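Side-chain contact in sensor protein PfeS (Pseudomonas aeruginosa, PDB 3KYZ), which is the membrane-bound sensor histidine kinase of the PfeR/PfeS two-component system and may activate its partner PfeR by phosphorylation: residues S73-E76 / S77-T81. Sequence-based numbering, arbitrary orientation.
Sequences SAEE and SSHLT
In the short helix 74-77 of the sensor domain, predicted to be periplasmic, E75 in one of its two conformers reaches along the surface to H79, four residues on. In that conformer H79 NE2 donates to E75 OE2 at 2.7 Å, meeting that oxygen from above the carboxylate plane, with carboxylate and imidazole turned 80° apart. The glutamate chain leaves CA with CG opposite the backbone N (chi1 -169°) and then bends at chi2, which carries its carboxylate to the imidazole. Backbone lies beneath the same ring: E76 CA sits 4.0 Å from the H79 centroid in a CH-pi contact over the face, and E75 O lies under that face nearer the rim. Y100 stacks on the imidazole and W56 meets it edge-to-face, so the ring is held by aromatic neighbours as well as by the carboxylate. E75 O is taken by S78, whose OG, placed between its own N and carbonyl carbon (chi1 79°), donates at 2.6 Å. At the start of the helix, E76 N donates to S73 OG (3.1 Å), while S73 N returns a nearly straight bond to the anti lone pair of E76 OE1 (3.0 Å). The other carboxylate oxygen, OE2, pairs with R46 and accepts from W56, a setting that would probably stabilise its negative charge. S77 N binds S73 O at 2.9 Å, and a water donates to S77 OG (2.6 Å) and weakly to S73 O. P62 of the second subunit packs on A74 and S77. Overlapping the i to i+4 His-carboxylate bond of that one E75 conformer, the reciprocal S73-E76 pair is a capping box at the helix N-terminus.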
loop_
_atom_site.group_PDB
_atom_site.type_symbol
_atom_site.label_atom_id
_atom_site.label_comp_id
_atom_site.label_asym_id
_atom_site.label_seq_id
_atom_site.Cartn_x
_atom_site.Cartn_y
_atom_site.Cartn_z
ATOM N N SER A 73 5.328 4.208 12.350
ATOM C CA SER A 73 5.088 5.639 12.218
ATOM C C SER A 73 4.297 5.890 10.936
ATOM O O SER A 73 4.199 5.011 10.071
ATOM C CB SER A 73 6.412 6.393 12.157
ATOM O OG SER A 73 7.096 6.110 10.948
ATOM N N ALA A 74 3.724 7.081 10.812
ATOM C CA ALA A 74 3.036 7.446 9.576
ATOM C C ALA A 74 3.997 7.371 8.392
ATOM O O ALA A 74 3.623 6.943 7.299
ATOM C CB ALA A 74 2.415 8.823 9.685
ATOM N N GLU A 75 5.241 7.791 8.610
ATOM C CA GLU A 75 6.259 7.707 7.569
ATOM C C GLU A 75 6.448 6.262 7.099
ATOM O O GLU A 75 6.561 5.996 5.901
ATOM C CB GLU A 75 7.586 8.296 8.060
ATOM C CG GLU A 75 8.628 8.490 6.963
ATOM C CD GLU A 75 9.503 7.263 6.735
ATOM O OE1 GLU A 75 9.610 6.410 7.641
ATOM O OE2 GLU A 75 10.106 7.166 5.647
ATOM N N GLU A 76 6.484 5.328 8.045
ATOM C CA GLU A 76 6.622 3.918 7.694
ATOM C C GLU A 76 5.389 3.390 6.969
ATOM O O GLU A 76 5.506 2.626 6.006
ATOM C CB GLU A 76 6.912 3.086 8.939
ATOM C CG GLU A 76 8.324 3.306 9.451
ATOM C CD GLU A 76 8.595 2.585 10.752
ATOM O OE1 GLU A 76 7.844 2.798 11.723
ATOM O OE2 GLU A 76 9.570 1.811 10.809
ATOM N N SER A 77 4.203 3.786 7.425
ATOM C CA SER A 77 2.978 3.378 6.738
ATOM C C SER A 77 3.005 3.813 5.274
ATOM O O SER A 77 2.481 3.114 4.410
ATOM C CB SER A 77 1.732 3.935 7.436
ATOM O OG SER A 77 1.534 3.292 8.689
ATOM N N SER A 78 3.611 4.967 4.995
ATOM C CA SER A 78 3.654 5.461 3.618
ATOM C C SER A 78 4.463 4.542 2.691
ATOM O O SER A 78 4.302 4.597 1.470
ATOM C CB SER A 78 4.176 6.907 3.551
ATOM O OG SER A 78 5.593 6.978 3.659
ATOM N N HIS A 79 5.314 3.694 3.268
ATOM C CA HIS A 79 6.099 2.746 2.472
ATOM C C HIS A 79 5.266 1.571 1.972
ATOM O O HIS A 79 5.729 0.789 1.144
ATOM C CB HIS A 79 7.238 2.136 3.292
ATOM C CG HIS A 79 8.175 3.131 3.897
ATOM N ND1 HIS A 79 9.039 2.801 4.919
ATOM C CD2 HIS A 79 8.394 4.437 3.623
ATOM C CE1 HIS A 79 9.745 3.866 5.255
ATOM N NE2 HIS A 79 9.370 4.872 4.487
ATOM N N LEU A 80 4.063 1.419 2.515
ATOM C CA LEU A 80 3.259 0.231 2.260
ATOM C C LEU A 80 2.309 0.343 1.075
ATOM O O LEU A 80 1.576 -0.603 0.791
ATOM C CB LEU A 80 2.430 -0.107 3.500
ATOM C CG LEU A 80 3.234 -0.311 4.788
ATOM C CD1 LEU A 80 2.275 -0.600 5.941
ATOM C CD2 LEU A 80 4.284 -1.427 4.625
ATOM N N THR A 81 2.307 1.482 0.390
ATOM C CA THR A 81 1.245 1.771 -0.575
ATOM C C THR A 81 1.604 1.563 -2.044
ATOM O O THR A 81 0.701 1.467 -2.884
ATOM C CB THR A 81 0.719 3.220 -0.411
ATOM O OG1 THR A 81 1.814 4.138 -0.529
ATOM C CG2 THR A 81 0.051 3.401 0.942
HETATM O O HOH W 1 1.250 4.023 11.122
#